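Local coordinates for DUF4439 domain-containing protein (Mycobacterium tuberculosis, PDB 2IB0) that is of unknown function but folds as a four-helix bundle and belongs to a family in the ferritin clan, at residues A24-A29 and S74-T79; H34-G39 and V104-D109; L89-S94 and A100-R105. One frame throughout, in Å; residues are numbered along the deposited sequence.

From the N terminus, helix 18-46 supplies residues 24-29 to contact 1 and, further along, residues 34-39 to contact 2. Contact 1 closes where the chain leaves helix 52-75, at residues 74-79. The chain then crosses to residues 89-94, which open contact 3 just before helix 96-120. That helix closes contact 3 with residues 100-105 and contact 2 with residues 104-109. Contacts 1 and 2 therefore cross along the chain, while contact 3 follows contact 1 and ends on the same part of helix 96-120 as contact 2. Contacts 2 and 3 share Val104 and Arg105 and touch, their centres about 8 Å apart. Contacts 1 and 3 lie on opposite sides of the chain's centre.

Contact 1 of 3, residues A24-A29 and S74-T79; sequences AALCDA and SARGVT
A chi1 of -177° swings the Leu26 branch away from its own N, and Arg76 runs extended from CG to NE; together these torsions bring CD2 of the leucine to the arginine head group. The site is at one end of a four-helix bundle. Residues 24-29 belong to helix 18-46, and residues 74-79 carry the chain out of helix 52-75. A Schellman motif makes the exit, with Gly77 at positive phi (82°). Beyond it the chain turns back, and Val78 faces helix 18-46.

Leu26 CD2 sits over the centre of one face of the Arg76 guanidinium, 3.9 Å from Arg76 CZ. The methyl covers the flat group. Its nitrogens bond outside the two segments: NH2 forms salt bridges with Asp22 and Asp126, and NH1 is hydrogen-bonded to Asn23. The two aspartates and Asn23 probably hold the head group in place and fix its rotation. Leu26 also packs on Val69, Met72 and Leu73 of helix 52-75 and on Trp114 of helix 96-120, so it links the arginine to the bundle interior.

Cys27 makes a second, smaller contact beside this one. Its sulfur points at one branch of Val78, with Cys27 SG 4.0 Å from Val78 CG1.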
loop_
_atom_site.group_PDB
_atom_site.type_symbol
_atom_site.label_atom_id
_atom_site.label_comp_id
_atom_site.label_asym_id
_atom_site.label_seq_id
_atom_site.Cartn_x
_atom_site.Cartn_y
_atom_site.Cartn_z
ATOM N N ALA A 24 -16.073 -10.449 10.884
ATOM C CA ALA A 24 -15.008 -11.386 11.116
ATOM C C ALA A 24 -13.709 -10.848 10.600
ATOM O O ALA A 24 -12.699 -10.983 11.291
ATOM C CB ALA A 24 -15.312 -12.742 10.503
ATOM N N ALA A 25 -13.712 -10.227 9.403
ATOM C CA ALA A 25 -12.477 -9.704 8.879
ATOM C C ALA A 25 -11.954 -8.563 9.755
ATOM O O ALA A 25 -10.772 -8.420 9.920
ATOM C CB ALA A 25 -12.645 -9.237 7.383
ATOM N N LEU A 26 -12.829 -7.690 10.240
ATOM C CA LEU A 26 -12.341 -6.508 10.932
ATOM C C LEU A 26 -11.879 -6.845 12.360
ATOM O O LEU A 26 -10.931 -6.204 12.880
ATOM C CB LEU A 26 -13.422 -5.413 10.927
ATOM C CG LEU A 26 -13.069 -4.053 11.552
ATOM C CD1 LEU A 26 -11.980 -3.323 10.815
ATOM C CD2 LEU A 26 -14.293 -3.160 11.786
ATOM N N CYS A 27 -12.559 -7.822 12.988
ATOM C CA CYS A 27 -12.100 -8.395 14.246
ATOM C C CYS A 27 -10.727 -9.031 14.097
ATOM O O CYS A 27 -9.867 -8.791 14.915
ATOM C CB CYS A 27 -13.118 -9.401 14.852
ATOM S SG CYS A 27 -14.614 -8.599 15.513
ATOM N N ASP A 28 -10.504 -9.823 13.043
ATOM C CA ASP A 28 -9.158 -10.387 12.795
ATOM C C ASP A 28 -8.104 -9.292 12.656
ATOM O O ASP A 28 -6.992 -9.455 13.128
ATOM C CB ASP A 28 -9.102 -11.188 11.507
ATOM C CG ASP A 28 -9.849 -12.491 11.587
ATOM O OD1 ASP A 28 -10.049 -13.014 12.700
ATOM O OD2 ASP A 28 -10.265 -12.972 10.509
ATOM N N ALA A 29 -8.474 -8.171 12.056
ATOM C CA ALA A 29 -7.490 -7.162 11.693
ATOM C C ALA A 29 -7.142 -6.427 12.958
ATOM O O ALA A 29 -5.993 -6.083 13.171
ATOM C CB ALA A 29 -8.067 -6.207 10.667
ATOM N N SER A 74 -17.837 -0.876 17.463
ATOM C CA SER A 74 -18.953 -0.345 18.269
ATOM C C SER A 74 -20.122 0.198 17.437
ATOM O O SER A 74 -21.305 -0.083 17.727
ATOM C CB SER A 74 -18.466 0.704 19.273
ATOM O OG SER A 74 -17.520 0.122 20.155
ATOM N N ALA A 75 -19.803 0.959 16.392
ATOM C CA ALA A 75 -20.821 1.428 15.454
ATOM C C ALA A 75 -21.624 0.271 14.823
ATOM O O ALA A 75 -22.788 0.447 14.452
ATOM C CB ALA A 75 -20.192 2.306 14.380
ATOM N N ARG A 76 -21.000 -0.903 14.730
ATOM C CA ARG A 76 -21.614 -2.100 14.176
ATOM C C ARG A 76 -22.402 -2.951 15.201
ATOM O O ARG A 76 -23.063 -3.922 14.810
ATOM C CB ARG A 76 -20.546 -2.988 13.541
ATOM C CG ARG A 76 -19.813 -2.363 12.370
ATOM C CD ARG A 76 -18.853 -3.366 11.789
ATOM N NE ARG A 76 -18.181 -2.883 10.575
ATOM C CZ ARG A 76 -17.531 -3.679 9.739
ATOM N NH1 ARG A 76 -17.473 -4.994 9.981
ATOM N NH2 ARG A 76 -16.907 -3.170 8.688
ATOM N N GLY A 77 -22.309 -2.613 16.490
ATOM C CA GLY A 77 -22.910 -3.430 17.552
ATOM C C GLY A 77 -22.037 -4.603 17.951
ATOM O O GLY A 77 -22.519 -5.608 18.497
ATOM N N VAL A 78 -20.740 -4.478 17.708
ATOM C CA VAL A 78 -19.799 -5.526 18.063
ATOM C C VAL A 78 -18.874 -5.006 19.165
ATOM O O VAL A 78 -18.274 -3.934 19.027
ATOM C CB VAL A 78 -18.950 -5.997 16.822
ATOM C CG1 VAL A 78 -17.912 -7.028 17.220
ATOM C CG2 VAL A 78 -19.853 -6.538 15.697
ATOM N N THR A 79 -18.754 -5.755 20.252
ATOM C CA THR A 79 -17.778 -5.403 21.280
ATOM C C THR A 79 -16.423 -5.915 20.807
ATOM O O THR A 79 -16.266 -7.110 20.522
ATOM C CB THR A 79 -18.103 -6.034 22.660
ATOM O OG1 THR A 79 -18.190 -7.455 22.511
ATOM C CG2 THR A 79 -19.434 -5.479 23.261
#

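Contact 2 of 3, residues H34-G39 and V104-D109; sequences HATIYG and VRMEND
Thr36 OG1 has two partners, a water and the carbonyl of Val32 one turn earlier, and lies beside Met106. The water is 2.6 Å from Thr36 OG1. The same water gives a weak bond to Met106 O, at 3.4 Å. It thus links the two helices, weakly on the Met106 side, through a side-chain hydroxyl on one and a backbone carbonyl on the other. Thr36 OG1 itself stays 4.1 Å from Met106 CB.

The rest of the contact is made by Met106. With chi1 at -64° its chain starts out on the side of its own N, and it bends at its last torsion. This lays the thioether against the backbone of helix 18-46. Met106 SD is 3.6 Å from Gly39 CA and 3.8 Å from Thr36 O. The methyl Met106 CE turns along the same surface, 3.8 Å from Gly39 C. Gly39 has no side chain, so the sulfur can come close to the main chain.

This is the buried middle of the four-helix bundle. Helices 18-46 and 96-120 run antiparallel here, their local axes at 167° and 10.2 Å apart at closest approach. Met106 also packs on Tyr40 and Val43 of helix 18-46. Glu107 points its CB away from residues 34-39, and its OE2 is hydrogen-bonded to Tyr40 OH and to His62 NE2 of helix 52-75. Within helix 96-120, Arg105 NH1 makes a weak salt bridge to Asp109 OD2, 3.3 Å away.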
loop_
_atom_site.group_PDB
_atom_site.type_symbol
_atom_site.label_atom_id
_atom_site.label_comp_id
_atom_site.label_asym_id
_atom_site.label_seq_id
_atom_site.Cartn_x
_atom_site.Cartn_y
_atom_site.Cartn_z
ATOM N N HIS A 34 -3.415 -5.367 17.735
ATOM C CA HIS A 34 -2.959 -5.560 19.113
ATOM C C HIS A 34 -1.602 -6.285 19.171
ATOM O O HIS A 34 -0.695 -5.852 19.885
ATOM C CB HIS A 34 -3.984 -6.335 19.921
ATOM C CG HIS A 34 -5.179 -5.520 20.294
ATOM N ND1 HIS A 34 -6.469 -5.990 20.179
ATOM C CD2 HIS A 34 -5.281 -4.269 20.792
ATOM C CE1 HIS A 34 -7.320 -5.069 20.601
ATOM N NE2 HIS A 34 -6.624 -4.006 20.959
ATOM N N ALA A 35 -1.490 -7.368 18.389
ATOM C CA ALA A 35 -0.303 -8.206 18.326
ATOM C C ALA A 35 0.896 -7.466 17.749
ATOM O O ALA A 35 2.040 -7.737 18.150
ATOM C CB ALA A 35 -0.578 -9.450 17.522
ATOM N N THR A 36 0.644 -6.522 16.838
ATOM C CA THR A 36 1.691 -5.694 16.248
ATOM C C THR A 36 2.226 -4.640 17.188
ATOM O O THR A 36 3.438 -4.438 17.248
ATOM C CB THR A 36 1.206 -4.984 14.979
ATOM O OG1 THR A 36 0.980 -5.980 14.005
ATOM C CG2 THR A 36 2.257 -4.085 14.459
ATOM N N ILE A 37 1.319 -3.965 17.898
ATOM C CA ILE A 37 1.674 -2.969 18.890
ATOM C C ILE A 37 2.519 -3.630 19.999
ATOM O O ILE A 37 3.547 -3.084 20.401
ATOM C CB ILE A 37 0.392 -2.292 19.508
ATOM C CG1 ILE A 37 -0.310 -1.430 18.458
ATOM C CG2 ILE A 37 0.672 -1.607 20.908
ATOM C CD1 ILE A 37 -1.813 -1.352 18.700
ATOM N N TYR A 38 2.112 -4.813 20.443
ATOM C CA TYR A 38 2.920 -5.584 21.393
ATOM C C TYR A 38 4.310 -5.891 20.803
ATOM O O TYR A 38 5.331 -5.767 21.491
ATOM C CB TYR A 38 2.168 -6.862 21.777
ATOM C CG TYR A 38 2.931 -7.917 22.520
ATOM C CD1 TYR A 38 3.041 -7.859 23.914
ATOM C CD2 TYR A 38 3.488 -9.026 21.860
ATOM C CE1 TYR A 38 3.717 -8.851 24.641
ATOM C CE2 TYR A 38 4.166 -10.047 22.609
ATOM C CZ TYR A 38 4.278 -9.936 23.978
ATOM O OH TYR A 38 4.887 -10.910 24.756
ATOM N N GLY A 39 4.362 -6.264 19.525
ATOM C CA GLY A 39 5.621 -6.671 18.934
ATOM C C GLY A 39 6.580 -5.511 18.783
ATOM O O GLY A 39 7.796 -5.680 18.829
ATOM N N VAL A 104 9.143 -6.191 9.673
ATOM C CA VAL A 104 8.666 -6.463 8.284
ATOM C C VAL A 104 7.572 -7.560 8.352
ATOM O O VAL A 104 6.503 -7.459 7.745
ATOM C CB VAL A 104 9.833 -6.943 7.368
ATOM C CG1 VAL A 104 9.317 -7.412 5.960
ATOM C CG2 VAL A 104 10.896 -5.870 7.267
ATOM N N ARG A 105 7.853 -8.630 9.074
ATOM C CA ARG A 105 6.888 -9.722 9.154
ATOM C C ARG A 105 5.538 -9.214 9.717
ATOM O O ARG A 105 4.474 -9.606 9.234
ATOM C CB ARG A 105 7.437 -10.868 10.009
ATOM C CG ARG A 105 6.322 -11.780 10.492
ATOM C CD ARG A 105 5.687 -12.619 9.353
ATOM N NE ARG A 105 6.184 -13.985 9.480
ATOM C CZ ARG A 105 5.508 -14.991 10.020
ATOM N NH1 ARG A 105 4.246 -14.843 10.440
ATOM N NH2 ARG A 105 6.101 -16.163 10.100
ATOM N N MET A 106 5.599 -8.344 10.720
ATOM C CA MET A 106 4.396 -7.824 11.359
ATOM C C MET A 106 3.576 -6.939 10.414
ATOM O O MET A 106 2.390 -7.096 10.316
ATOM C CB MET A 106 4.714 -7.121 12.687
ATOM C CG MET A 106 5.300 -8.040 13.788
ATOM S SD MET A 106 5.173 -7.210 15.388
ATOM C CE MET A 106 6.323 -5.840 15.029
ATOM N N GLU A 107 4.256 -6.117 9.626
ATOM C CA GLU A 107 3.633 -5.223 8.639
ATOM C C GLU A 107 3.026 -6.011 7.502
ATOM O O GLU A 107 1.933 -5.708 7.051
ATOM C CB GLU A 107 4.684 -4.232 8.148
ATOM C CG GLU A 107 5.151 -3.207 9.251
ATOM C CD GLU A 107 4.009 -2.352 9.907
ATOM O OE1 GLU A 107 2.869 -2.227 9.375
ATOM O OE2 GLU A 107 4.276 -1.756 10.970
ATOM N N ASN A 108 3.769 -7.012 7.012
ATOM C CA ASN A 108 3.273 -7.951 6.018
ATOM C C ASN A 108 2.044 -8.725 6.492
ATOM O O ASN A 108 1.099 -8.858 5.743
ATOM C CB ASN A 108 4.384 -8.910 5.551
ATOM C CG ASN A 108 5.390 -8.238 4.608
ATOM O OD1 ASN A 108 6.500 -8.736 4.379
ATOM N ND2 ASN A 108 5.006 -7.132 4.058
ATOM N N ASP A 109 2.043 -9.232 7.728
ATOM C CA ASP A 109 0.853 -9.865 8.283
ATOM C C ASP A 109 -0.323 -8.847 8.377
ATOM O O ASP A 109 -1.494 -9.210 8.226
ATOM C CB ASP A 109 1.135 -10.408 9.713
ATOM C CG ASP A 109 1.999 -11.694 9.732
ATOM O OD1 ASP A 109 2.213 -12.349 8.676
ATOM O OD2 ASP A 109 2.436 -12.080 10.861
HETATM O O HOH W 1 0.079 -5.072 11.797
#

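Contact 3 of 3, residues L89-S94 and A100-R105; sequences LPMQVS and ARLAVR
Met91 reaches from the loop to Leu102 and Arg101 of helix 96-120. Its CB points toward the helix, and a chi1 of 70° tucks CG over its own main chain. Met91 CG meets Leu102 CD1 at 4.0 Å. Met91 SD rests against the helix backbone, 3.7 Å from Leu102 N. The chain then bends, and Met91 CE ends 3.7 Å from Arg101 CB. The head group of Arg101 is held elsewhere, by a salt bridge from NH2 to Asp98.

Leu102 is the buried centre of the contact, and its two methyls serve different partners. Leu102 CD1 takes the proline ring, 3.7 Å from Pro90 CG. Leu102 CD2 touches Leu89 CD1, at 3.9 Å, and Val93 CG1, at 4.0 Å. Pro90 also covers Arg105: Pro90 CB stands over one face of the guanidinium, offset toward the rim and 3.6 Å from Arg105 NH1.

The loop entering helix 96-120 thus lies along that helix on one side of the four-helix bundle. Val93 also touches Ile42 and Leu46 of helix 18-46. The contact is chiefly apolar, with the arginines at its margin, so shape and burial rather than direct polar bonds hold these two segments together.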
loop_
_atom_site.group_PDB
_atom_site.type_symbol
_atom_site.label_atom_id
_atom_site.label_comp_id
_atom_site.label_asym_id
_atom_site.label_seq_id
_atom_site.Cartn_x
_atom_site.Cartn_y
_atom_site.Cartn_z
ATOM N N LEU A 89 5.184 -14.098 19.538
ATOM C CA LEU A 89 5.693 -13.370 18.371
ATOM C C LEU A 89 5.766 -14.291 17.132
ATOM O O LEU A 89 6.018 -15.510 17.260
ATOM C CB LEU A 89 7.089 -12.763 18.634
ATOM C CG LEU A 89 7.324 -11.676 19.685
ATOM C CD1 LEU A 89 8.809 -11.283 19.719
ATOM C CD2 LEU A 89 6.449 -10.491 19.444
ATOM N N PRO A 90 5.599 -13.702 15.930
ATOM C CA PRO A 90 5.694 -14.471 14.675
ATOM C C PRO A 90 7.076 -15.116 14.406
ATOM O O PRO A 90 7.189 -16.062 13.603
ATOM C CB PRO A 90 5.308 -13.450 13.597
ATOM C CG PRO A 90 5.439 -12.106 14.203
ATOM C CD PRO A 90 5.304 -12.274 15.700
ATOM N N MET A 91 8.116 -14.639 15.101
ATOM C CA MET A 91 9.450 -15.215 14.986
ATOM C C MET A 91 10.224 -15.003 16.277
ATOM O O MET A 91 9.895 -14.109 17.062
ATOM C CB MET A 91 10.224 -14.583 13.821
ATOM C CG MET A 91 10.635 -13.127 14.046
ATOM S SD MET A 91 11.369 -12.375 12.582
ATOM C CE MET A 91 13.116 -12.601 12.874
ATOM N N GLN A 92 11.253 -15.823 16.454
ATOM C CA GLN A 92 12.242 -15.640 17.501
ATOM C C GLN A 92 13.201 -14.507 17.198
ATOM O O GLN A 92 13.586 -14.267 16.022
ATOM C CB GLN A 92 13.037 -16.926 17.707
ATOM C CG GLN A 92 12.141 -18.106 18.002
ATOM C CD GLN A 92 12.809 -19.054 18.889
ATOM O OE1 GLN A 92 13.866 -19.581 18.547
ATOM N NE2 GLN A 92 12.244 -19.261 20.083
ATOM N N VAL A 93 13.586 -13.806 18.255
ATOM C CA VAL A 93 14.497 -12.682 18.150
ATOM C C VAL A 93 15.566 -12.784 19.227
ATOM O O VAL A 93 15.311 -13.317 20.306
ATOM C CB VAL A 93 13.743 -11.305 18.203
ATOM C CG1 VAL A 93 12.694 -11.202 17.053
ATOM C CG2 VAL A 93 13.070 -11.058 19.536
ATOM N N SER A 94 16.761 -12.273 18.946
ATOM C CA SER A 94 17.790 -12.215 19.956
ATOM C C SER A 94 18.739 -11.036 19.788
ATOM O O SER A 94 19.624 -10.832 20.593
ATOM C CB SER A 94 18.564 -13.518 20.015
ATOM O OG SER A 94 19.225 -13.748 18.813
ATOM N N ALA A 100 14.196 -5.615 13.103
ATOM C CA ALA A 100 13.819 -5.176 11.740
ATOM C C ALA A 100 13.095 -6.279 10.892
ATOM O O ALA A 100 12.086 -6.005 10.257
ATOM C CB ALA A 100 15.030 -4.627 11.023
ATOM N N ARG A 101 13.589 -7.521 10.917
ATOM C CA ARG A 101 12.872 -8.612 10.286
ATOM C C ARG A 101 11.500 -8.841 10.927
ATOM O O ARG A 101 10.529 -9.158 10.244
ATOM C CB ARG A 101 13.688 -9.909 10.359
ATOM C CG ARG A 101 14.813 -9.981 9.324
ATOM C CD ARG A 101 15.488 -11.413 9.272
ATOM N NE ARG A 101 16.392 -11.697 10.423
ATOM C CZ ARG A 101 17.631 -11.190 10.552
ATOM N NH1 ARG A 101 18.100 -10.324 9.641
ATOM N NH2 ARG A 101 18.390 -11.506 11.605
ATOM N N LEU A 102 11.435 -8.722 12.245
ATOM C CA LEU A 102 10.172 -8.886 12.956
ATOM C C LEU A 102 9.211 -7.807 12.488
ATOM O O LEU A 102 8.047 -8.086 12.271
ATOM C CB LEU A 102 10.381 -8.758 14.491
ATOM C CG LEU A 102 9.151 -8.782 15.413
ATOM C CD1 LEU A 102 8.324 -10.037 15.191
ATOM C CD2 LEU A 102 9.605 -8.669 16.884
ATOM N N ALA A 103 9.696 -6.579 12.435
ATOM C CA ALA A 103 8.873 -5.440 11.995
ATOM C C ALA A 103 8.325 -5.678 10.578
ATOM O O ALA A 103 7.163 -5.440 10.313
ATOM C CB ALA A 103 9.673 -4.145 12.025
ATOM N N VAL A 104 9.143 -6.191 9.673
ATOM C CA VAL A 104 8.666 -6.463 8.284
ATOM C C VAL A 104 7.572 -7.560 8.352
ATOM O O VAL A 104 6.503 -7.459 7.745
ATOM C CB VAL A 104 9.833 -6.943 7.368
ATOM C CG1 VAL A 104 9.317 -7.412 5.960
ATOM C CG2 VAL A 104 10.896 -5.870 7.267
ATOM N N ARG A 105 7.853 -8.630 9.074
ATOM C CA ARG A 105 6.888 -9.722 9.154
ATOM C C ARG A 105 5.538 -9.214 9.717
ATOM O O ARG A 105 4.474 -9.606 9.234
ATOM C CB ARG A 105 7.437 -10.868 10.009
ATOM C CG ARG A 105 6.322 -11.780 10.492
ATOM C CD ARG A 105 5.687 -12.619 9.353
ATOM N NE ARG A 105 6.184 -13.985 9.480
ATOM C CZ ARG A 105 5.508 -14.991 10.020
ATOM N NH1 ARG A 105 4.246 -14.843 10.440
ATOM N NH2 ARG A 105 6.101 -16.163 10.100
#